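Long-range contacts in Thiol:disulfide interchange protein (Klebsiella pneumoniae, PDB 6DXN), which probably acts as a periplasmic thiol:disulfide oxidoreductase of the DsbA subfamily, passing disulfide bonds to other proteins through a thioredoxin-type CxxC pair: residues K61-Q66 with R139-V144; C33-F39 with T152-Y156; F29-C33 with G68-L74; V157-I163 with V184-K190. All coordinates share one frame; numbering follows the deposited sequence.

Interaction 1: residues K61-Q66 with R139-V144; sequences KYHVSQ and RQDNLV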
# COMPACT_ATOMS: atom_id res chain seq x y z
N LYS A 61 3.45 1.92 1.01
CA LYS A 61 2.17 1.68 0.39
C LYS A 61 2.01 2.70 -0.74
O LYS A 61 2.05 3.90 -0.51
CB LYS A 61 1.05 1.71 1.43
CG LYS A 61 1.12 0.59 2.45
CD LYS A 61 -0.15 0.35 3.22
CE LYS A 61 -1.28 -0.17 2.35
NZ LYS A 61 -2.46 -0.53 3.17
N TYR A 62 1.87 2.17 -1.95
CA TYR A 62 1.71 2.96 -3.16
C TYR A 62 0.27 2.80 -3.67
O TYR A 62 -0.17 1.69 -3.96
CB TYR A 62 2.78 2.54 -4.16
CG TYR A 62 4.16 3.10 -3.90
CD1 TYR A 62 4.54 3.59 -2.66
CD2 TYR A 62 5.14 3.01 -4.87
CE1 TYR A 62 5.82 4.09 -2.44
CE2 TYR A 62 6.42 3.49 -4.66
CZ TYR A 62 6.77 4.02 -3.44
OH TYR A 62 8.04 4.48 -3.25
N HIS A 63 -0.44 3.92 -3.76
CA HIS A 63 -1.82 3.92 -4.22
C HIS A 63 -1.86 3.86 -5.76
O HIS A 63 -1.06 4.48 -6.42
CB HIS A 63 -2.58 5.12 -3.63
CG HIS A 63 -4.04 4.97 -3.82
ND1 HIS A 63 -4.73 5.68 -4.78
CD2 HIS A 63 -4.93 4.13 -3.26
CE1 HIS A 63 -5.99 5.31 -4.76
NE2 HIS A 63 -6.14 4.35 -3.86
N VAL A 64 -2.82 3.10 -6.31
CA VAL A 64 -3.01 2.90 -7.77
C VAL A 64 -3.99 3.95 -8.31
O VAL A 64 -5.21 3.85 -8.11
CB VAL A 64 -3.50 1.47 -8.06
CG1 VAL A 64 -3.85 1.25 -9.53
CG2 VAL A 64 -2.49 0.42 -7.59
N SER A 65 -3.45 4.93 -9.06
CA SER A 65 -4.22 6.06 -9.61
C SER A 65 -5.18 5.65 -10.74
O SER A 65 -6.24 6.26 -10.90
CB SER A 65 -3.30 7.15 -10.12
OG SER A 65 -2.62 7.80 -9.07
N GLN A 66 -4.80 4.62 -11.51
CA GLN A 66 -5.57 4.19 -12.68
C GLN A 66 -6.82 3.38 -12.28
O GLN A 66 -7.51 2.87 -13.16
CB GLN A 66 -4.67 3.41 -13.63
CG GLN A 66 -4.21 2.06 -13.09
CD GLN A 66 -3.23 1.38 -14.01
OE1 GLN A 66 -2.62 1.99 -14.89
NE2 GLN A 66 -3.04 0.08 -13.80
N ARG A 139 6.10 9.10 -8.24
CA ARG A 139 6.77 7.83 -7.89
C ARG A 139 5.76 6.68 -7.90
O ARG A 139 6.02 5.60 -8.46
CB ARG A 139 7.42 7.97 -6.50
CG ARG A 139 8.03 6.69 -5.93
CD ARG A 139 9.26 6.20 -6.67
NE ARG A 139 9.98 5.16 -5.95
CZ ARG A 139 11.11 4.59 -6.37
NH1 ARG A 139 11.63 4.93 -7.54
NH2 ARG A 139 11.71 3.67 -5.63
N GLN A 140 4.62 6.91 -7.25
CA GLN A 140 3.54 5.93 -7.14
C GLN A 140 3.04 5.52 -8.54
O GLN A 140 2.95 4.32 -8.82
CB GLN A 140 2.43 6.50 -6.25
CG GLN A 140 2.76 6.41 -4.76
CD GLN A 140 1.82 7.22 -3.90
OE1 GLN A 140 0.99 6.68 -3.17
NE2 GLN A 140 1.92 8.54 -4.00
N ASP A 141 2.72 6.50 -9.39
CA ASP A 141 2.21 6.24 -10.75
C ASP A 141 3.28 5.56 -11.63
O ASP A 141 2.99 4.63 -12.39
CB ASP A 141 1.74 7.54 -11.41
CG ASP A 141 0.55 8.21 -10.73
OD1 ASP A 141 -0.21 7.50 -10.02
OD2 ASP A 141 0.38 9.44 -10.92
N ASN A 142 4.53 6.03 -11.52
CA ASN A 142 5.62 5.51 -12.34
C ASN A 142 5.89 4.03 -12.04
O ASN A 142 6.13 3.24 -12.96
CB ASN A 142 6.90 6.31 -12.13
CG ASN A 142 8.01 5.89 -13.07
OD1 ASN A 142 7.77 5.71 -14.27
ND2 ASN A 142 9.21 5.76 -12.55
N LEU A 143 5.86 3.65 -10.76
CA LEU A 143 6.17 2.26 -10.37
C LEU A 143 5.01 1.31 -10.72
O LEU A 143 5.27 0.14 -11.02
CB LEU A 143 6.56 2.19 -8.89
CG LEU A 143 8.06 2.32 -8.62
CD1 LEU A 143 8.70 3.46 -9.39
CD2 LEU A 143 8.34 2.46 -7.14
N VAL A 144 3.77 1.80 -10.70
CA VAL A 144 2.65 0.94 -11.10
C VAL A 144 2.88 0.49 -12.55
O VAL A 144 2.60 -0.66 -12.90
CB VAL A 144 1.28 1.63 -10.90
CG1 VAL A 144 0.16 0.95 -11.67
CG2 VAL A 144 0.93 1.73 -9.42
O HOH W 1 -0.55 4.99 -8.96

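Interaction 2: residues C33-F39 with T152-Y156; sequences CGPCYAF and TPSFY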
# COMPACT_ATOMS: atom_id res chain seq x y z
N CYS A 33 -10.49 -1.12 -3.34
CA CYS A 33 -10.30 -2.58 -3.30
C CYS A 33 -10.67 -3.17 -1.93
O CYS A 33 -10.08 -2.82 -0.92
CB CYS A 33 -8.85 -2.90 -3.65
SG CYS A 33 -8.47 -4.66 -3.78
N GLY A 34 -11.65 -4.09 -1.92
CA GLY A 34 -12.11 -4.73 -0.68
C GLY A 34 -10.97 -5.42 0.07
O GLY A 34 -10.73 -5.14 1.24
N PRO A 35 -10.25 -6.36 -0.57
CA PRO A 35 -9.12 -7.04 0.06
C PRO A 35 -8.04 -6.06 0.54
O PRO A 35 -7.35 -6.34 1.51
CB PRO A 35 -8.59 -7.97 -1.05
CG PRO A 35 -9.80 -8.20 -1.92
CD PRO A 35 -10.53 -6.88 -1.92
N CYS A 36 -7.91 -4.92 -0.15
CA CYS A 36 -6.93 -3.91 0.28
C CYS A 36 -7.34 -3.39 1.65
O CYS A 36 -6.51 -3.14 2.50
CB CYS A 36 -6.81 -2.75 -0.71
SG CYS A 36 -5.86 -3.17 -2.20
N TYR A 37 -8.65 -3.21 1.84
CA TYR A 37 -9.19 -2.73 3.10
C TYR A 37 -8.95 -3.79 4.18
O TYR A 37 -8.46 -3.46 5.28
CB TYR A 37 -10.67 -2.38 2.92
CG TYR A 37 -11.38 -1.81 4.12
CD1 TYR A 37 -10.71 -1.09 5.09
CD2 TYR A 37 -12.77 -1.88 4.20
CE1 TYR A 37 -11.39 -0.53 6.17
CE2 TYR A 37 -13.45 -1.33 5.27
CZ TYR A 37 -12.76 -0.64 6.25
OH TYR A 37 -13.45 -0.09 7.29
N ALA A 38 -9.27 -5.06 3.86
CA ALA A 38 -9.12 -6.18 4.81
C ALA A 38 -7.66 -6.32 5.26
O ALA A 38 -7.37 -6.58 6.43
CB ALA A 38 -9.65 -7.46 4.19
N PHE A 39 -6.73 -6.11 4.32
CA PHE A 39 -5.29 -6.20 4.61
C PHE A 39 -4.85 -5.12 5.61
O PHE A 39 -3.93 -5.34 6.41
CB PHE A 39 -4.50 -6.15 3.30
CG PHE A 39 -4.30 -7.50 2.67
CD1 PHE A 39 -5.35 -8.39 2.53
CD2 PHE A 39 -3.05 -7.88 2.21
CE1 PHE A 39 -5.15 -9.65 1.98
CE2 PHE A 39 -2.86 -9.13 1.64
CZ PHE A 39 -3.91 -10.01 1.52
N THR A 152 -4.54 -5.70 -6.84
CA THR A 152 -4.32 -5.16 -5.50
C THR A 152 -5.09 -5.99 -4.47
O THR A 152 -6.17 -6.51 -4.78
CB THR A 152 -4.73 -3.67 -5.42
OG1 THR A 152 -6.08 -3.53 -5.86
CG2 THR A 152 -3.85 -2.77 -6.26
N PRO A 153 -4.53 -6.14 -3.27
CA PRO A 153 -3.25 -5.59 -2.88
C PRO A 153 -2.12 -6.46 -3.45
O PRO A 153 -2.25 -7.69 -3.51
CB PRO A 153 -3.27 -5.59 -1.35
CG PRO A 153 -4.14 -6.78 -1.02
CD PRO A 153 -5.18 -6.80 -2.12
N SER A 154 -1.04 -5.82 -3.89
CA SER A 154 0.06 -6.53 -4.53
C SER A 154 1.38 -6.17 -3.82
O SER A 154 1.76 -5.02 -3.77
CB SER A 154 0.08 -6.22 -6.00
OG SER A 154 0.88 -7.14 -6.72
N PHE A 155 2.05 -7.19 -3.27
CA PHE A 155 3.33 -6.98 -2.56
C PHE A 155 4.51 -7.36 -3.46
O PHE A 155 4.48 -8.41 -4.13
CB PHE A 155 3.37 -7.80 -1.27
CG PHE A 155 2.33 -7.44 -0.24
CD1 PHE A 155 1.00 -7.78 -0.43
CD2 PHE A 155 2.68 -6.77 0.92
CE1 PHE A 155 0.04 -7.45 0.51
CE2 PHE A 155 1.72 -6.45 1.87
CZ PHE A 155 0.40 -6.79 1.66
N TYR A 156 5.53 -6.49 -3.47
CA TYR A 156 6.79 -6.67 -4.21
C TYR A 156 7.97 -6.48 -3.26
O TYR A 156 8.05 -5.47 -2.56
CB TYR A 156 6.90 -5.70 -5.39
CG TYR A 156 5.92 -5.95 -6.50
CD1 TYR A 156 4.60 -5.55 -6.39
CD2 TYR A 156 6.31 -6.57 -7.68
CE1 TYR A 156 3.69 -5.77 -7.41
CE2 TYR A 156 5.41 -6.80 -8.71
CZ TYR A 156 4.09 -6.40 -8.57
OH TYR A 156 3.19 -6.61 -9.56

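Interaction 3: residues F29-C33 with G68-L74; sequences FSFYC and GPLGPAL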
# COMPACT_ATOMS: atom_id res chain seq x y z
N PHE A 29 -1.93 -0.77 -3.68
CA PHE A 29 -3.27 -0.92 -3.19
C PHE A 29 -4.18 0.16 -3.78
O PHE A 29 -3.73 1.11 -4.43
CB PHE A 29 -3.26 -0.82 -1.66
CG PHE A 29 -3.18 0.59 -1.13
CD1 PHE A 29 -1.98 1.28 -1.09
CD2 PHE A 29 -4.33 1.23 -0.67
CE1 PHE A 29 -1.93 2.58 -0.61
CE2 PHE A 29 -4.27 2.52 -0.19
CZ PHE A 29 -3.07 3.19 -0.15
N SER A 30 -5.48 -0.01 -3.53
CA SER A 30 -6.49 0.92 -3.95
C SER A 30 -7.49 1.05 -2.81
O SER A 30 -7.91 0.04 -2.22
CB SER A 30 -7.15 0.49 -5.23
OG SER A 30 -8.22 1.36 -5.54
N PHE A 31 -7.87 2.29 -2.49
CA PHE A 31 -8.83 2.49 -1.44
C PHE A 31 -10.20 1.92 -1.85
O PHE A 31 -11.06 1.83 -1.01
CB PHE A 31 -8.93 3.96 -1.05
CG PHE A 31 -7.81 4.47 -0.18
CD1 PHE A 31 -7.76 4.15 1.16
CD2 PHE A 31 -6.83 5.31 -0.70
CE1 PHE A 31 -6.75 4.64 1.97
CE2 PHE A 31 -5.82 5.79 0.11
CZ PHE A 31 -5.77 5.45 1.44
N TYR A 32 -10.38 1.59 -3.14
CA TYR A 32 -11.64 1.00 -3.67
C TYR A 32 -11.67 -0.53 -3.54
O TYR A 32 -12.73 -1.15 -3.65
CB TYR A 32 -11.80 1.24 -5.17
CG TYR A 32 -12.18 2.61 -5.66
CD1 TYR A 32 -11.22 3.57 -5.94
CD2 TYR A 32 -13.51 2.93 -5.93
CE1 TYR A 32 -11.57 4.82 -6.42
CE2 TYR A 32 -13.87 4.17 -6.42
CZ TYR A 32 -12.90 5.12 -6.67
OH TYR A 32 -13.25 6.36 -7.14
N CYS A 33 -10.49 -1.12 -3.34
CA CYS A 33 -10.30 -2.58 -3.30
C CYS A 33 -10.67 -3.17 -1.93
O CYS A 33 -10.08 -2.82 -0.92
CB CYS A 33 -8.85 -2.90 -3.65
SG CYS A 33 -8.47 -4.66 -3.78
N GLY A 68 -10.57 3.41 -10.64
CA GLY A 68 -11.76 4.20 -10.24
C GLY A 68 -11.66 5.69 -10.55
O GLY A 68 -10.59 6.22 -10.84
N PRO A 69 -12.81 6.41 -10.51
CA PRO A 69 -12.83 7.86 -10.77
C PRO A 69 -11.94 8.70 -9.84
O PRO A 69 -11.27 9.62 -10.31
CB PRO A 69 -14.30 8.28 -10.54
CG PRO A 69 -15.12 7.00 -10.47
CD PRO A 69 -14.15 5.85 -10.29
N LEU A 70 -11.93 8.38 -8.54
CA LEU A 70 -11.17 9.15 -7.52
C LEU A 70 -9.69 8.74 -7.46
O LEU A 70 -8.91 9.40 -6.74
CB LEU A 70 -11.81 8.91 -6.15
CG LEU A 70 -13.19 9.53 -5.94
CD1 LEU A 70 -13.88 8.93 -4.72
CD2 LEU A 70 -13.08 11.04 -5.80
N GLY A 71 -9.32 7.65 -8.14
CA GLY A 71 -7.95 7.11 -8.14
C GLY A 71 -6.88 8.20 -7.99
O GLY A 71 -6.14 8.21 -7.01
N PRO A 72 -6.77 9.14 -8.95
CA PRO A 72 -5.78 10.22 -8.85
C PRO A 72 -5.91 11.07 -7.58
O PRO A 72 -4.92 11.26 -6.88
CB PRO A 72 -6.05 11.04 -10.13
CG PRO A 72 -6.63 10.02 -11.09
CD PRO A 72 -7.53 9.18 -10.21
N ALA A 73 -7.13 11.55 -7.27
CA ALA A 73 -7.33 12.39 -6.07
C ALA A 73 -6.82 11.67 -4.82
O ALA A 73 -6.26 12.31 -3.94
CB ALA A 73 -8.78 12.78 -5.93
N LEU A 74 -7.05 10.36 -4.77
CA LEU A 74 -6.66 9.47 -3.68
C LEU A 74 -5.13 9.28 -3.62
O LEU A 74 -4.59 9.25 -2.54
CB LEU A 74 -7.38 8.13 -3.85
CG LEU A 74 -8.89 8.15 -3.59
CD1 LEU A 74 -9.55 6.89 -4.12
CD2 LEU A 74 -9.19 8.35 -2.11

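Interaction 4: residues V157-I163 with V184-K190; sequences VSGKYHI and VLFLLNK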
# COMPACT_ATOMS: atom_id res chain seq x y z
N VAL A 157 8.90 -7.45 -3.26
CA VAL A 157 10.09 -7.42 -2.43
C VAL A 157 11.31 -7.23 -3.35
O VAL A 157 11.43 -7.92 -4.38
CB VAL A 157 10.21 -8.70 -1.57
CG1 VAL A 157 11.39 -8.63 -0.61
CG2 VAL A 157 8.93 -9.00 -0.81
N SER A 158 12.17 -6.26 -3.00
CA SER A 158 13.44 -5.95 -3.73
C SER A 158 13.18 -5.71 -5.23
O SER A 158 14.09 -5.84 -6.06
CB SER A 158 14.45 -7.04 -3.53
OG SER A 158 14.86 -7.12 -2.17
N GLY A 159 11.92 -5.38 -5.55
CA GLY A 159 11.48 -5.11 -6.91
C GLY A 159 11.64 -6.29 -7.85
O GLY A 159 11.57 -6.11 -9.06
N LYS A 160 11.78 -7.51 -7.29
CA LYS A 160 12.04 -8.71 -8.10
C LYS A 160 11.10 -9.87 -7.75
O LYS A 160 10.88 -10.74 -8.59
CB LYS A 160 13.49 -9.15 -7.88
CG LYS A 160 13.99 -10.25 -8.80
CD LYS A 160 15.43 -10.64 -8.55
CE LYS A 160 15.98 -11.63 -9.55
NZ LYS A 160 16.12 -11.03 -10.90
N TYR A 161 10.56 -9.89 -6.52
CA TYR A 161 9.69 -10.99 -6.10
C TYR A 161 8.28 -10.49 -5.77
O TYR A 161 8.09 -9.71 -4.83
CB TYR A 161 10.32 -11.70 -4.89
CG TYR A 161 11.77 -12.08 -5.09
CD1 TYR A 161 12.13 -13.13 -5.92
CD2 TYR A 161 12.78 -11.37 -4.46
CE1 TYR A 161 13.46 -13.47 -6.11
CE2 TYR A 161 14.12 -11.70 -4.63
CZ TYR A 161 14.46 -12.75 -5.47
OH TYR A 161 15.77 -13.08 -5.64
N HIS A 162 7.30 -10.94 -6.56
CA HIS A 162 5.87 -10.65 -6.39
C HIS A 162 5.21 -11.82 -5.66
O HIS A 162 5.20 -12.95 -6.16
CB HIS A 162 5.22 -10.34 -7.74
CG HIS A 162 3.73 -10.26 -7.68
ND1 HIS A 162 2.92 -11.27 -8.15
CD2 HIS A 162 2.91 -9.32 -7.15
CE1 HIS A 162 1.65 -10.95 -7.94
NE2 HIS A 162 1.62 -9.76 -7.34
N ILE A 163 4.66 -11.54 -4.48
CA ILE A 163 4.03 -12.52 -3.60
C ILE A 163 2.70 -13.03 -4.19
O ILE A 163 1.95 -12.27 -4.76
CB ILE A 163 3.82 -11.91 -2.21
CG1 ILE A 163 5.16 -11.80 -1.46
CG2 ILE A 163 2.78 -12.69 -1.41
CD1 ILE A 163 5.08 -11.12 -0.11
N VAL A 184 7.34 -12.54 3.49
CA VAL A 184 8.00 -11.26 3.19
C VAL A 184 9.46 -11.32 3.69
O VAL A 184 10.39 -11.01 2.94
CB VAL A 184 7.24 -10.05 3.78
CG1 VAL A 184 8.13 -8.82 3.94
CG2 VAL A 184 6.02 -9.71 2.96
N LEU A 185 9.64 -11.75 4.94
CA LEU A 185 10.98 -11.81 5.52
C LEU A 185 11.88 -12.76 4.72
O LEU A 185 13.03 -12.43 4.45
CB LEU A 185 10.89 -12.23 6.99
CG LEU A 185 10.43 -11.14 7.95
CD1 LEU A 185 10.42 -11.66 9.38
CD2 LEU A 185 11.32 -9.91 7.84
N PHE A 186 11.32 -13.92 4.36
CA PHE A 186 12.01 -14.95 3.58
C PHE A 186 12.52 -14.35 2.26
O PHE A 186 13.57 -14.73 1.76
CB PHE A 186 11.08 -16.14 3.30
CG PHE A 186 11.63 -17.18 2.35
CD1 PHE A 186 11.49 -17.03 0.98
CD2 PHE A 186 12.29 -18.30 2.82
CE1 PHE A 186 12.00 -17.98 0.10
CE2 PHE A 186 12.78 -19.26 1.95
CZ PHE A 186 12.64 -19.09 0.59
N LEU A 187 11.77 -13.38 1.73
CA LEU A 187 12.16 -12.76 0.46
C LEU A 187 13.20 -11.65 0.68
O LEU A 187 14.08 -11.49 -0.15
CB LEU A 187 10.91 -12.23 -0.25
CG LEU A 187 10.00 -13.32 -0.83
CD1 LEU A 187 8.76 -12.71 -1.46
CD2 LEU A 187 10.76 -14.16 -1.86
N LEU A 188 13.09 -10.91 1.79
CA LEU A 188 14.04 -9.82 2.07
C LEU A 188 15.43 -10.41 2.36
O LEU A 188 16.44 -9.76 2.06
CB LEU A 188 13.55 -9.01 3.27
CG LEU A 188 12.39 -8.06 3.00
CD1 LEU A 188 11.81 -7.54 4.30
CD2 LEU A 188 12.83 -6.90 2.11
N ASN A 189 15.46 -11.62 2.92
CA ASN A 189 16.69 -12.32 3.32
C ASN A 189 17.18 -13.25 2.21
O ASN A 189 17.86 -14.25 2.48
CB ASN A 189 16.48 -13.17 4.58
CG ASN A 189 15.83 -12.41 5.73
OD1 ASN A 189 15.56 -11.22 5.62
ND2 ASN A 189 15.57 -13.11 6.82
N LYS A 190 16.85 -12.92 0.96
CA LYS A 190 17.24 -13.75 -0.18
C LYS A 190 18.48 -13.18 -0.86
O LYS A 190 18.61 -11.96 -1.00
CB LYS A 190 16.07 -13.88 -1.16
CG LYS A 190 16.39 -14.63 -2.44
CD LYS A 190 15.18 -14.95 -3.27
CE LYS A 190 14.27 -15.97 -2.61
NZ LYS A 190 13.09 -16.25 -3.45

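Interaction 1: residues K61-Q66 with R139-V144
Strand 60-63, at one edge of the sheet, meets helix 131-146 here, the two short axes lying 7.8 Å apart and running almost perpendicular, at 85°. Tyr62 contributes the largest share. Gln140 CG sits over one face of its ring, a CH-pi contact 4.1 Å from the centroid, while Leu143 CD2 comes in at the ring edge, 3.3 Å from Tyr62 CE2. At the far end Arg139 NE gives a weak bond to Tyr62 OH, although the guanidinium has a partner beyond, Gln21. The Gln140 chain runs on extended past CG (chi2 168°), which carries OE1 back to the strand; His63 N donates to it at 3.2 Å and a nearly straight 174°, and NE2 goes to Leu136 O of its own helix. Past the strand end, Ser65 OG donates to the syn lone pair of Asp141 OD1 at 2.6 Å, and Thr75 is a second partner of that hydroxyl. A water ties the same carboxylate oxygen to His63 O and Ser65 N. Val64 CG2 and Val144 CG2 pack more loosely at 4.1 Å. A helix laid across the sheet's edge strand in this way is consistent with the DsbA architecture, in which an inserted helical region packs on a thioredoxin fold.

Interaction 2: residues C33-F39 with T152-Y156
Phe39, on helix 34-41, reaches across to Pro153 and Phe155 with its ring alone. From CB the chain turns to CG, which lies 3.8 Å from Pro153 CG. CD2 comes nearest to that same carbon, and CE2, on the same flank, meets Phe155 CE1 at 3.5 Å; CD1 and CZ touch Pro153 CG more distantly. The proline carbon thus stands over one face of the phenyl ring, a CH-pi contact 3.7 Å from the centroid and only 15° off the normal. Phe155 meets Phe39 rim to rim, with neither ring over the other and the planes 39° apart.

Toward the start of the helix the contact reaches the probable redox centre. Cys33 and Cys36 form the CxxC of the thioredoxin fold, and Pro153 follows a cis peptide bond, as does the cis-proline that faces the active-site cysteines throughout this family. The predicted redox-active disulfide is absent from this model. Cys36 SG rests against the proline, 3.6 Å from Pro153 CB, and lies 3.4 Å from Thr152 CB. The other sulfur, Cys33 SG, is 3.1 Å from Thr152 O, placed there by its torsion: SG stands opposite the backbone N (chi1 -175°). Cys33 is the N-cap of the helix, its sulfur accepting a weak bond from Cys36 N. Pro35 CB adds an apolar touch on Pro153 CD at 3.8 Å, while Phe29 packs against Cys36 from strand 25-29.

Interaction 3: residues F29-C33 with G68-L74
The Tyr32 ring takes Gly68 CA over one face, a CH-pi contact 4.2 Å from the centroid, while the backbone nitrogens of Leu70 and Gly71 lie near its plane at the edge. Ser30 OG of its own turn also stands in that plane. Leu74 CD1 approaches obliquely, 3.7 Å from Tyr32 CE1. The Phe31 ring is covered on one face by Phe29 CE2, which sits above its centre; Leu74 CD2 comes to it at a slant, 4.1 Å from Phe31 CD2. One leucine therefore touches both aromatics, a different methyl for each.

At the tip of the tyrosine, Leu70 N donates to Tyr32 OH at 2.8 Å and 160°. Pro69 CD and Leu70 CB crowd round the same oxygen, the latter 3.1 Å from Tyr32 OH, so the hydroxyl is held where the chain turns in toward helix 71-83.

Residues 29-33 carry the chain from strand 25-29 of the thioredoxin fold to the CxxC helix that Cys33 caps, and the contact anchors this active-site loop on the helical part of the protein. The loop also braces itself: Ser30 to Cys33 form a type I beta turn, and Ser30 OG accepts from Tyr32 N at 3.2 Å, closing an ST turn. Tyr32 CG lies opposite its own carbonyl carbon (chi1 -75°), and from there the ring stretches out to the 68-70 backbone. Gln99, on helix 87-99, donates to Phe31 O and Cys33 O, while His63 bonds to Phe31 N.

Interaction 4: residues V157-I163 with V184-K190
This is an apolar helix-on-sheet contact at the C-terminal end of the thioredoxin fold, where the last turns of helix 173-188 lie against strands 154-157 and 161-163. The helix runs nearly antiparallel to strand 161-163, at 175°. Leu187 is at the centre. Its CB lies 3.6 Å from Val157 CG1, CD1 reaches Ile163 CG1 at 3.7 Å, and CD2 lies by Tyr161 CB. Ile163 CD1 also meets Val184 CG2 at 3.5 Å, the two chains crossing at about a right angle; separately, Leu188 CD2 comes back to Val157 CG1, also at 3.5 Å, although its CB points away from the strands.

Beyond the helix Lys190 folds over the Tyr161 ring. A bend at chi3 (-68°) turns the end of the chain onto the ring, with NZ 4.2 Å from the centroid in a cation-pi contact and CD only 3.1 Å from Tyr161 OH. Lys160 CB covers the opposite face. The hairpin holds a classic beta bulge, Lys160 and Tyr161 both facing Val157, whose carbonyl oxygen accepts from both their backbone nitrogens. Strand 12-14 flanks this corner, Val14 touching Tyr161 and Phe12 touching Lys190, while Leu25 of strand 25-29 packs on Val157 and Val184, and Met180 and Leu183, earlier in the helix, extend the packing on Ile163.

In the fold
From the N terminus, strand 25-29 leads into the active-site loop, and interaction 3 closes the first loop by joining residues 29-33 to 68-74. Interactions 1 and 2 start inside that span and end beyond it, so both cross interaction 3. Interaction 2 makes the longest closure, from the CxxC helix to strand 154-157, and interaction 1 falls wholly within it. Interactions 2 and 3 share Cys33, and Val64 packs on Thr152 to join interactions 1 and 2. Interaction 4 follows in series, linked to interaction 2 through neighbouring strands 154-157 and 161-163; it packs the C-terminal helix on the sheet, about 26 Å from interaction 3, centre to centre.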